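PDB 4LMG: iron-regulated transcriptional activator AFT2 from Saccharomyces cerevisiae, which activates iron-regulon genes when iron is low, recognising the promoter element 5'-CACCC-3' and losing DNA binding when iron-dependent dimerization occurs. Local coordinates for residues Ile36-Cys50 against Ala72-Arg84. Numbering follows the deposited sequence.
Sequences IVIERSDSSKVTFKC and ACPFRIRAAYSVR. With ZN (zinc ion), chain I; nucleotides of chain H; nucleotides of chain G.
One face of the Arg-76 guanidinium is covered by the Lys-49 chain, whose CD sits 3.7 Å above the plane and over its centre; the two side chains run side by side in the same direction. At the edge, NE makes a weak hydrogen bond (3.4 Å from Arg-76 NE to Glu-39 OE1) that forms part of a salt bridge, with the carboxylate turned 66° from the guanidinium. NH1 reaches the carbonyl oxygens of Cys-73 and Phe-75, both close to the guanidinium plane, and these two bonds fix the group's rotation. A bend at chi2 (-58°) turns the chain so that its guanidinium lies alongside Lys-49 and reaches Glu-39; an adenine base adds a cation-pi contact. Glu-39 probably offsets the two neighbouring positive charges. Over one face of the Arg-40 guanidinium, toward the rim, lies O5' of DA2 of chain H.

The Phe-48 ring has Ile-77 O and Ala-79 CB at its edge, while its CB packs on Ile-77 CB at 3.9 Å. Ile-77, Phe-48 and Ile-36 face helix 21-29. Strands 45-50 and 76-82 are antiparallel (165° between directions), and paired bonds between Val-46 and Ala-79 and between Phe-48 and Ile-77 set the register.

Lys-45, Thr-47 and Arg-78 lie on the other face, toward DNA. Lys-45 CD passes Arg-78 NE at 3.6 Å, and Lys-45 NZ continues to N7 of DA2 of chain H, 2.7 Å away. Thr-47 OG1 donates to OP1 of the same nucleotide, and Asp-42 OD2 accepts from its N6. From edge strand 36-42, Ile-38 N donates to OP2 of DC10 of chain G at 2.8 Å.

Cys-50 SG, at the end of strand 45-50, and Cys-73 SG, from the loop before strand 76-82, each bind zinc at 2.3 Å, with His-97 and His-99 completing the site. This zinc-tied antiparallel sheet presents edge strand 36-42 to DNA, as in the WRKY-GCM1 fold.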
ATOM      1  N   ILE A  36      15.710   7.838   2.799  1.00 25.16           N
ATOM      2  CA  ILE A  36      15.187   7.009   1.718  1.00 25.45           C
ATOM      3  C   ILE A  36      13.945   6.213   2.114  1.00 22.28           C
ATOM      4  O   ILE A  36      13.880   5.635   3.198  1.00 24.80           O
ATOM      5  CB  ILE A  36      16.244   6.016   1.195  1.00 33.67           C
ATOM      6  CG1 ILE A  36      16.661   5.056   2.310  1.00 45.25           C
ATOM      7  CG2 ILE A  36      17.450   6.757   0.628  1.00 25.89           C
ATOM      8  CD1 ILE A  36      17.402   3.842   1.820  1.00 56.49           C
ATOM      9  N   VAL A  37      12.962   6.190   1.221  1.00 17.36           N
ATOM     10  CA  VAL A  37      11.815   5.301   1.373  1.00 22.90           C
ATOM     11  C   VAL A  37      11.655   4.451   0.115  1.00 19.80           C
ATOM     12  O   VAL A  37      12.216   4.772  -0.934  1.00 26.28           O
ATOM     13  CB  VAL A  37      10.510   6.076   1.645  1.00 17.19           C
ATOM     14  CG1 VAL A  37      10.572   6.762   3.001  1.00 18.60           C
ATOM     15  CG2 VAL A  37      10.243   7.087   0.539  1.00 16.05           C
ATOM     16  N   ILE A  38      10.900   3.364   0.227  1.00 26.01           N
ATOM     17  CA  ILE A  38      10.624   2.511  -0.923  1.00 30.17           C
ATOM     18  C   ILE A  38       9.418   3.023  -1.698  1.00 32.29           C
ATOM     19  O   ILE A  38       8.311   3.124  -1.160  1.00 28.22           O
ATOM     20  CB  ILE A  38      10.356   1.053  -0.506  1.00 28.72           C
ATOM     21  CG1 ILE A  38      11.525   0.503   0.313  1.00 30.45           C
ATOM     22  CG2 ILE A  38      10.111   0.188  -1.739  1.00 15.91           C
ATOM     23  CD1 ILE A  38      11.237  -0.835   0.960  1.00 26.66           C
ATOM     24  N   GLU A  39       9.641   3.359  -2.963  1.00 19.68           N
ATOM     25  CA  GLU A  39       8.554   3.756  -3.842  1.00 24.73           C
ATOM     26  C   GLU A  39       7.829   2.511  -4.319  1.00 33.49           C
ATOM     27  O   GLU A  39       6.601   2.492  -4.432  1.00 33.68           O
ATOM     28  CB  GLU A  39       9.100   4.522  -5.045  1.00 28.08           C
ATOM     29  CG  GLU A  39       8.056   4.861  -6.092  1.00 31.59           C
ATOM     30  CD  GLU A  39       8.610   5.727  -7.204  1.00 42.46           C
ATOM     31  OE1 GLU A  39       9.665   5.372  -7.771  1.00 52.95           O
ATOM     32  OE2 GLU A  39       7.997   6.769  -7.506  1.00 49.79           O
ATOM     33  N   ARG A  40       8.603   1.464  -4.584  1.00 26.20           N
ATOM     34  CA  ARG A  40       8.074   0.245  -5.176  1.00 34.73           C
ATOM     35  C   ARG A  40       9.091  -0.879  -5.052  1.00 27.66           C
ATOM     36  O   ARG A  40      10.295  -0.642  -5.103  1.00 30.69           O
ATOM     37  CB  ARG A  40       7.760   0.497  -6.650  1.00 38.39           C
ATOM     38  CG  ARG A  40       7.351  -0.725  -7.443  1.00 41.48           C
ATOM     39  CD  ARG A  40       7.134  -0.358  -8.903  1.00 32.97           C
ATOM     40  NE  ARG A  40       6.219   0.772  -9.047  1.00 42.23           N
ATOM     41  CZ  ARG A  40       6.602   2.041  -9.146  1.00 48.40           C
ATOM     42  NH1 ARG A  40       7.892   2.349  -9.122  1.00 43.35           N
ATOM     43  NH2 ARG A  40       5.696   3.002  -9.268  1.00 45.82           N
ATOM     44  N   SER A  41       8.608  -2.104  -4.882  1.00 25.88           N
ATOM     45  CA  SER A  41       9.496  -3.260  -4.886  1.00 26.89           C
ATOM     46  C   SER A  41       8.827  -4.513  -5.441  1.00 26.39           C
ATOM     47  O   SER A  41       7.608  -4.682  -5.348  1.00 23.05           O
ATOM     48  CB  SER A  41      10.035  -3.539  -3.483  1.00 22.33           C
ATOM     49  OG  SER A  41       9.025  -4.074  -2.646  1.00 32.63           O
ATOM     50  N   ASP A  42       9.645  -5.373  -6.040  1.00 24.11           N
ATOM     51  CA  ASP A  42       9.260  -6.735  -6.380  1.00 32.71           C
ATOM     52  C   ASP A  42      10.481  -7.616  -6.126  1.00 32.97           C
ATOM     53  O   ASP A  42      11.509  -7.124  -5.669  1.00 28.69           O
ATOM     54  CB  ASP A  42       8.765  -6.840  -7.830  1.00 28.66           C
ATOM     55  CG  ASP A  42       9.827  -6.457  -8.845  1.00 33.76           C
ATOM     56  OD1 ASP A  42      10.939  -7.020  -8.792  1.00 36.22           O
ATOM     57  OD2 ASP A  42       9.548  -5.593  -9.705  1.00 32.47           O
ATOM     58  N   SER A  43      10.379  -8.909  -6.409  1.00 25.32           N
ATOM     59  CA  SER A  43      11.452  -9.835  -6.049  1.00 34.68           C
ATOM     60  C   SER A  43      12.804  -9.531  -6.707  1.00 35.82           C
ATOM     61  O   SER A  43      13.844  -9.984  -6.230  1.00 36.10           O
ATOM     62  CB  SER A  43      11.040 -11.284  -6.322  1.00 48.57           C
ATOM     63  OG  SER A  43      10.124 -11.739  -5.340  1.00 58.04           O
ATOM     64  N   SER A  44      12.792  -8.762  -7.790  1.00 28.08           N
ATOM     65  CA  SER A  44      14.021  -8.495  -8.530  1.00 27.61           C
ATOM     66  C   SER A  44      14.263  -7.015  -8.813  1.00 28.58           C
ATOM     67  O   SER A  44      15.047  -6.674  -9.696  1.00 31.31           O
ATOM     68  CB  SER A  44      14.031  -9.280  -9.844  1.00 37.57           C
ATOM     69  OG  SER A  44      13.940 -10.672  -9.605  1.00 46.12           O
ATOM     70  N   LYS A  45      13.597  -6.140  -8.066  1.00 32.94           N
ATOM     71  CA  LYS A  45      13.780  -4.702  -8.245  1.00 30.18           C
ATOM     72  C   LYS A  45      13.199  -3.892  -7.092  1.00 34.25           C
ATOM     73  O   LYS A  45      12.079  -4.144  -6.643  1.00 38.54           O
ATOM     74  CB  LYS A  45      13.152  -4.234  -9.558  1.00 33.14           C
ATOM     75  CG  LYS A  45      13.175  -2.725  -9.739  1.00 45.11           C
ATOM     76  CD  LYS A  45      12.392  -2.298 -10.967  1.00 54.16           C
ATOM     77  CE  LYS A  45      10.915  -2.635 -10.833  1.00 51.96           C
ATOM     78  NZ  LYS A  45      10.168  -2.276 -12.070  1.00 51.49           N
ATOM     79  N   VAL A  46      13.967  -2.918  -6.620  1.00 27.00           N
ATOM     80  CA  VAL A  46      13.491  -1.994  -5.600  1.00 28.68           C
ATOM     81  C   VAL A  46      13.818  -0.564  -6.007  1.00 34.29           C
ATOM     82  O   VAL A  46      14.955  -0.254  -6.362  1.00 29.63           O
ATOM     83  CB  VAL A  46      14.124  -2.275  -4.230  1.00 27.42           C
ATOM     84  CG1 VAL A  46      13.438  -1.439  -3.156  1.00 25.74           C
ATOM     85  CG2 VAL A  46      14.031  -3.752  -3.902  1.00 25.62           C
ATOM     86  N   THR A  47      12.811   0.300  -5.967  1.00 30.62           N
ATOM     87  CA  THR A  47      13.005   1.708  -6.280  1.00 32.85           C
ATOM     88  C   THR A  47      12.850   2.544  -5.017  1.00 31.60           C
ATOM     89  O   THR A  47      11.866   2.416  -4.293  1.00 35.21           O
ATOM     90  CB  THR A  47      12.005   2.197  -7.338  1.00 35.22           C
ATOM     91  OG1 THR A  47      12.205   1.470  -8.555  1.00 34.83           O
ATOM     92  CG2 THR A  47      12.199   3.680  -7.604  1.00 35.49           C
ATOM     93  N   PHE A  48      13.836   3.394  -4.759  1.00 29.40           N
ATOM     94  CA  PHE A  48      13.847   4.222  -3.566  1.00 27.07           C
ATOM     95  C   PHE A  48      13.716   5.693  -3.932  1.00 29.70           C
ATOM     96  O   PHE A  48      14.074   6.101  -5.037  1.00 27.99           O
ATOM     97  CB  PHE A  48      15.147   4.013  -2.787  1.00 20.80           C
ATOM     98  CG  PHE A  48      15.395   2.588  -2.384  1.00 25.46           C
ATOM     99  CD1 PHE A  48      16.011   1.704  -3.255  1.00 22.45           C
ATOM    100  CD2 PHE A  48      15.026   2.136  -1.129  1.00 26.89           C
ATOM    101  CE1 PHE A  48      16.248   0.397  -2.882  1.00 22.63           C
ATOM    102  CE2 PHE A  48      15.259   0.831  -0.752  1.00 30.86           C
ATOM    103  CZ  PHE A  48      15.872  -0.041  -1.630  1.00 23.28           C
ATOM    104  N   LYS A  49      13.202   6.482  -2.996  1.00 28.10           N
ATOM    105  CA  LYS A  49      13.160   7.931  -3.157  1.00 31.46           C
ATOM    106  C   LYS A  49      13.196   8.612  -1.794  1.00 21.49           C
ATOM    107  O   LYS A  49      13.192   7.946  -0.758  1.00 17.16           O
ATOM    108  CB  LYS A  49      11.915   8.356  -3.933  1.00 29.51           C
ATOM    109  CG  LYS A  49      10.604   8.009  -3.246  1.00 26.77           C
ATOM    110  CD  LYS A  49       9.429   8.442  -4.098  1.00 30.51           C
ATOM    111  CE  LYS A  49       8.106   8.043  -3.467  1.00 36.30           C
ATOM    112  NZ  LYS A  49       6.976   8.290  -4.404  1.00 45.00           N
ATOM    113  N   CYS A  50      13.238   9.940  -1.796  1.00 20.50           N
ATOM    114  CA  CYS A  50      13.229  10.690  -0.545  1.00 34.35           C
ATOM    115  C   CYS A  50      11.857  10.622   0.101  1.00 30.11           C
ATOM    116  O   CYS A  50      10.840  10.775  -0.574  1.00 25.98           O
ATOM    117  CB  CYS A  50      13.615  12.152  -0.779  1.00 33.58           C
ATOM    118  SG  CYS A  50      15.369  12.427  -1.108  1.00 27.89           S
ATOM    119  N   ALA A  72       7.752  17.975  -4.970  1.00 48.57           N
ATOM    120  CA  ALA A  72       8.170  16.588  -5.149  1.00 48.95           C
ATOM    121  C   ALA A  72       9.631  16.500  -5.578  1.00 52.80           C
ATOM    122  O   ALA A  72      10.068  17.212  -6.483  1.00 57.45           O
ATOM    123  CB  ALA A  72       7.277  15.895  -6.160  1.00 44.89           C
ATOM    124  N   CYS A  73      10.383  15.622  -4.921  1.00 43.86           N
ATOM    125  CA  CYS A  73      11.801  15.459  -5.211  1.00 42.92           C
ATOM    126  C   CYS A  73      12.040  14.367  -6.247  1.00 35.89           C
ATOM    127  O   CYS A  73      11.520  13.261  -6.117  1.00 30.53           O
ATOM    128  CB  CYS A  73      12.573  15.144  -3.931  1.00 33.88           C
ATOM    129  SG  CYS A  73      14.347  15.000  -4.179  1.00 35.36           S
ATOM    130  N   PRO A  74      12.844  14.675  -7.276  1.00 40.60           N
ATOM    131  CA  PRO A  74      13.116  13.785  -8.410  1.00 40.56           C
ATOM    132  C   PRO A  74      14.147  12.700  -8.100  1.00 41.30           C
ATOM    133  O   PRO A  74      14.226  11.714  -8.832  1.00 41.59           O
ATOM    134  CB  PRO A  74      13.673  14.743  -9.464  1.00 39.81           C
ATOM    135  CG  PRO A  74      14.367  15.791  -8.662  1.00 37.87           C
ATOM    136  CD  PRO A  74      13.536  15.971  -7.415  1.00 38.80           C
ATOM    137  N   PHE A  75      14.926  12.889  -7.039  1.00 38.18           N
ATOM    138  CA  PHE A  75      15.947  11.923  -6.639  1.00 32.39           C
ATOM    139  C   PHE A  75      15.402  10.497  -6.638  1.00 37.44           C
ATOM    140  O   PHE A  75      14.324  10.236  -6.099  1.00 35.42           O
ATOM    141  CB  PHE A  75      16.492  12.278  -5.255  1.00 32.33           C
ATOM    142  CG  PHE A  75      17.569  11.349  -4.762  1.00 28.29           C
ATOM    143  CD1 PHE A  75      17.267  10.309  -3.898  1.00 21.86           C
ATOM    144  CD2 PHE A  75      18.889  11.529  -5.149  1.00 33.64           C
ATOM    145  CE1 PHE A  75      18.261   9.460  -3.435  1.00 21.41           C
ATOM    146  CE2 PHE A  75      19.884  10.684  -4.691  1.00 26.43           C
ATOM    147  CZ  PHE A  75      19.569   9.649  -3.833  1.00 21.12           C
ATOM    148  N   ARG A  76      16.148   9.577  -7.244  1.00 24.35           N
ATOM    149  CA  ARG A  76      15.731   8.181  -7.315  1.00 31.15           C
ATOM    150  C   ARG A  76      16.907   7.219  -7.206  1.00 35.78           C
ATOM    151  O   ARG A  76      17.965   7.446  -7.789  1.00 29.46           O
ATOM    152  CB  ARG A  76      14.973   7.904  -8.617  1.00 30.27           C
ATOM    153  CG  ARG A  76      13.573   8.489  -8.682  1.00 31.97           C
ATOM    154  CD  ARG A  76      12.706   7.982  -7.542  1.00 33.81           C
ATOM    155  NE  ARG A  76      11.314   8.401  -7.687  1.00 32.10           N
ATOM    156  CZ  ARG A  76      10.870   9.626  -7.419  1.00 32.87           C
ATOM    157  NH1 ARG A  76      11.709  10.563  -6.995  1.00 20.02           N
ATOM    158  NH2 ARG A  76       9.586   9.916  -7.577  1.00 35.58           N
ATOM    159  N   ILE A  77      16.714   6.144  -6.454  1.00 34.28           N
ATOM    160  CA  ILE A  77      17.677   5.054  -6.426  1.00 30.74           C
ATOM    161  C   ILE A  77      16.991   3.782  -6.907  1.00 38.30           C
ATOM    162  O   ILE A  77      15.898   3.444  -6.450  1.00 34.15           O
ATOM    163  CB  ILE A  77      18.245   4.824  -5.019  1.00 30.57           C
ATOM    164  CG1 ILE A  77      18.925   6.093  -4.502  1.00 30.26           C
ATOM    165  CG2 ILE A  77      19.230   3.666  -5.028  1.00 27.76           C
ATOM    166  CD1 ILE A  77      19.574   5.921  -3.151  1.00 23.21           C
ATOM    167  N   ARG A  78      17.627   3.084  -7.839  1.00 32.63           N
ATOM    168  CA  ARG A  78      17.048   1.867  -8.389  1.00 29.73           C
ATOM    169  C   ARG A  78      18.002   0.690  -8.249  1.00 25.81           C
ATOM    170  O   ARG A  78      19.101   0.700  -8.796  1.00 28.35           O
ATOM    171  CB  ARG A  78      16.664   2.077  -9.855  1.00 43.86           C
ATOM    172  CG  ARG A  78      15.869   0.934 -10.469  1.00 57.57           C
ATOM    173  CD  ARG A  78      15.178   1.388 -11.744  1.00 72.04           C
ATOM    174  NE  ARG A  78      14.488   0.296 -12.421  1.00 86.91           N
ATOM    175  CZ  ARG A  78      15.010  -0.409 -13.420  1.00 96.31           C
ATOM    176  NH1 ARG A  78      16.232  -0.134 -13.859  1.00 99.29           N
ATOM    177  NH2 ARG A  78      14.313  -1.388 -13.980  1.00 95.52           N
ATOM    178  N   ALA A  79      17.585  -0.313  -7.486  1.00 24.85           N
ATOM    179  CA  ALA A  79      18.347  -1.544  -7.359  1.00 28.56           C
ATOM    180  C   ALA A  79      17.659  -2.629  -8.171  1.00 33.19           C
ATOM    181  O   ALA A  79      16.471  -2.889  -7.987  1.00 39.09           O
ATOM    182  CB  ALA A  79      18.457  -1.955  -5.904  1.00 18.60           C
ATOM    183  N   ALA A  80      18.405  -3.255  -9.074  1.00 33.67           N
ATOM    184  CA  ALA A  80      17.838  -4.261  -9.965  1.00 32.38           C
ATOM    185  C   ALA A  80      18.671  -5.539  -9.988  1.00 32.55           C
ATOM    186  O   ALA A  80      19.896  -5.493 -10.059  1.00 37.50           O
ATOM    187  CB  ALA A  80      17.691  -3.696 -11.372  1.00 30.64           C
ATOM    188  N   TYR A  81      17.995  -6.681  -9.936  1.00 30.04           N
ATOM    189  CA  TYR A  81      18.681  -7.963  -9.960  1.00 29.49           C
ATOM    190  C   TYR A  81      18.896  -8.463 -11.383  1.00 32.65           C
ATOM    191  O   TYR A  81      17.942  -8.665 -12.135  1.00 38.79           O
ATOM    192  CB  TYR A  81      17.906  -9.002  -9.152  1.00 32.04           C
ATOM    193  CG  TYR A  81      18.616 -10.330  -9.039  1.00 39.48           C
ATOM    194  CD1 TYR A  81      18.176 -11.440  -9.749  1.00 38.28           C
ATOM    195  CD2 TYR A  81      19.732 -10.471  -8.226  1.00 41.85           C
ATOM    196  CE1 TYR A  81      18.824 -12.654  -9.646  1.00 39.78           C
ATOM    197  CE2 TYR A  81      20.388 -11.680  -8.119  1.00 47.12           C
ATOM    198  CZ  TYR A  81      19.931 -12.767  -8.829  1.00 51.48           C
ATOM    199  OH  TYR A  81      20.587 -13.972  -8.720  1.00 65.07           O
ATOM    200  N   SER A  82      20.158  -8.652 -11.748  1.00 30.28           N
ATOM    201  CA  SER A  82      20.500  -9.264 -13.023  1.00 30.00           C
ATOM    202  C   SER A  82      20.457 -10.780 -12.876  1.00 31.85           C
ATOM    203  O   SER A  82      21.246 -11.359 -12.134  1.00 44.66           O
ATOM    204  CB  SER A  82      21.895  -8.817 -13.480  1.00 28.25           C
ATOM    205  OG  SER A  82      22.320  -9.542 -14.621  1.00 37.29           O
ATOM    206  N   VAL A  83      19.519 -11.419 -13.563  1.00 37.22           N
ATOM    207  CA  VAL A  83      19.458 -12.874 -13.571  1.00 46.59           C
ATOM    208  C   VAL A  83      20.707 -13.419 -14.257  1.00 49.74           C
ATOM    209  O   VAL A  83      21.274 -14.430 -13.839  1.00 46.12           O
ATOM    210  CB  VAL A  83      18.204 -13.381 -14.301  1.00 52.77           C
ATOM    211  CG1 VAL A  83      18.201 -14.900 -14.356  1.00 56.01           C
ATOM    212  CG2 VAL A  83      16.947 -12.862 -13.614  1.00 54.95           C
ATOM    213  N   ARG A  84      21.137 -12.723 -15.305  1.00 43.97           N
ATOM    214  CA  ARG A  84      22.306 -13.118 -16.084  1.00 50.79           C
ATOM    215  C   ARG A  84      23.579 -13.120 -15.241  1.00 45.34           C
ATOM    216  O   ARG A  84      24.339 -14.087 -15.252  1.00 53.39           O
ATOM    217  CB  ARG A  84      22.468 -12.183 -17.286  1.00 49.24           C
ATOM    218  CG  ARG A  84      23.556 -12.581 -18.266  1.00 65.34           C
ATOM    219  CD  ARG A  84      23.530 -11.671 -19.484  1.00 77.65           C
ATOM    220  NE  ARG A  84      24.482 -12.093 -20.506  1.00101.11           N
ATOM    221  CZ  ARG A  84      24.594 -11.521 -21.701  1.00113.53           C
ATOM    222  NH1 ARG A  84      23.811 -10.501 -22.025  1.00117.42           N
ATOM    223  NH2 ARG A  84      25.489 -11.970 -22.571  1.00116.40           N
TER
HETATM  224 ZN    ZN I 201      15.292  14.430  -2.198  1.00 37.33          ZN
ATOM    225  P    DA H   2       9.940   1.754 -11.871  1.00 52.09           P
ATOM    226  OP1  DA H   2      10.110   1.051 -10.578  1.00 41.96           O
ATOM    227  OP2  DA H   2      10.791   1.364 -13.018  1.00 58.11           O
ATOM    228  O5'  DA H   2       8.393   1.648 -12.295  1.00 71.71           O
ATOM    229  C5'  DA H   2       7.783   2.676 -13.079  1.00 63.12           C
ATOM    230  C4'  DA H   2       6.521   2.226 -13.809  1.00 49.27           C
ATOM    231  O4'  DA H   2       6.523   0.789 -14.014  1.00 35.55           O
ATOM    232  C3'  DA H   2       5.195   2.553 -13.131  1.00 47.10           C
ATOM    233  O3'  DA H   2       4.248   2.914 -14.126  1.00 44.19           O
ATOM    234  C2'  DA H   2       4.802   1.247 -12.450  1.00 40.84           C
ATOM    235  C1'  DA H   2       5.448   0.183 -13.335  1.00 30.45           C
ATOM    236  N9   DA H   2       5.999  -0.914 -12.554  1.00 22.03           N
ATOM    237  C8   DA H   2       7.318  -1.180 -12.328  1.00 24.81           C
ATOM    238  N7   DA H   2       7.523  -2.235 -11.577  1.00 26.57           N
ATOM    239  C5   DA H   2       6.250  -2.690 -11.289  1.00 24.42           C
ATOM    240  C6   DA H   2       5.784  -3.779 -10.532  1.00 23.82           C
ATOM    241  N6   DA H   2       6.596  -4.632  -9.905  1.00 27.02           N
ATOM    242  N1   DA H   2       4.450  -3.951 -10.445  1.00 23.34           N
ATOM    243  C2   DA H   2       3.644  -3.089 -11.076  1.00 32.80           C
ATOM    244  N3   DA H   2       3.966  -2.031 -11.819  1.00 28.74           N
ATOM    245  C4   DA H   2       5.297  -1.887 -11.882  1.00 23.11           C
TER
ATOM    246  P    DC G  10       8.657   2.061   3.401  1.00 29.01           P
ATOM    247  OP1  DC G  10       8.967   1.352   4.660  1.00 21.06           O
ATOM    248  OP2  DC G  10       9.723   2.819   2.711  1.00 36.60           O
ATOM    249  O5'  DC G  10       8.039   1.015   2.355  1.00 27.76           O
ATOM    250  C5'  DC G  10       7.113   0.034   2.798  1.00 27.55           C
ATOM    251  C4'  DC G  10       6.415  -0.648   1.629  1.00 31.59           C
ATOM    252  O4'  DC G  10       5.357   0.203   1.109  1.00 19.52           O
ATOM    253  C3'  DC G  10       7.306  -0.999   0.428  1.00 26.21           C
ATOM    254  O3'  DC G  10       7.126  -2.355   0.063  1.00 30.03           O
ATOM    255  C2'  DC G  10       6.751  -0.114  -0.686  1.00 27.45           C
ATOM    256  C1'  DC G  10       5.287  -0.091  -0.269  1.00 22.15           C
ATOM    257  N1   DC G  10       4.450   0.913  -0.985  1.00 21.96           N
ATOM    258  C2   DC G  10       3.104   0.618  -1.221  1.00 25.78           C
ATOM    259  O2   DC G  10       2.644  -0.460  -0.823  1.00 25.97           O
ATOM    260  N3   DC G  10       2.341   1.524  -1.878  1.00 17.41           N
ATOM    261  C4   DC G  10       2.865   2.676  -2.292  1.00 21.60           C
ATOM    262  N4   DC G  10       2.055   3.528  -2.935  1.00 21.35           N
ATOM    263  C5   DC G  10       4.239   2.996  -2.065  1.00 16.59           C
ATOM    264  C6   DC G  10       4.986   2.094  -1.415  1.00 18.10           C
ATOM    265  P    DA G  11       8.053  -3.500   0.700  1.00 28.72           P
ATOM    266  OP1  DA G  11       8.152  -3.250   2.154  1.00 30.51           O
ATOM    267  OP2  DA G  11       9.286  -3.597  -0.114  1.00 33.33           O
ATOM    268  O5'  DA G  11       7.213  -4.835   0.448  1.00 33.24           O
ATOM    269  C5'  DA G  11       6.056  -5.087   1.224  1.00 30.64           C
ATOM    270  C4'  DA G  11       4.928  -5.681   0.394  1.00 30.58           C
ATOM    271  O4'  DA G  11       4.290  -4.650  -0.404  1.00 24.95           O
ATOM    272  C3'  DA G  11       5.287  -6.802  -0.576  1.00 36.85           C
ATOM    273  O3'  DA G  11       4.193  -7.709  -0.493  1.00 41.16           O
ATOM    274  C2'  DA G  11       5.389  -6.074  -1.920  1.00 20.12           C
ATOM    275  C1'  DA G  11       4.334  -4.979  -1.778  1.00 26.77           C
ATOM    276  N9   DA G  11       4.605  -3.733  -2.496  1.00 23.24           N
ATOM    277  C8   DA G  11       5.819  -3.134  -2.698  1.00 28.77           C
ATOM    278  N7   DA G  11       5.744  -2.007  -3.374  1.00 26.32           N
ATOM    279  C5   DA G  11       4.389  -1.854  -3.624  1.00 25.94           C
ATOM    280  C6   DA G  11       3.648  -0.860  -4.300  1.00 32.60           C
ATOM    281  N6   DA G  11       4.197   0.219  -4.867  1.00 29.98           N
ATOM    282  N1   DA G  11       2.309  -1.016  -4.371  1.00 33.69           N
ATOM    283  C2   DA G  11       1.755  -2.092  -3.799  1.00 34.76           C
ATOM    284  N3   DA G  11       2.345  -3.088  -3.141  1.00 36.00           N
ATOM    285  C4   DA G  11       3.675  -2.908  -3.086  1.00 26.58           C
TER
HETATM  286  O   HOH W   1      13.197  11.661  -4.009  1.00 28.25           O
HETATM  287  O   HOH W   2      10.447  11.945  -3.129  1.00 35.53           O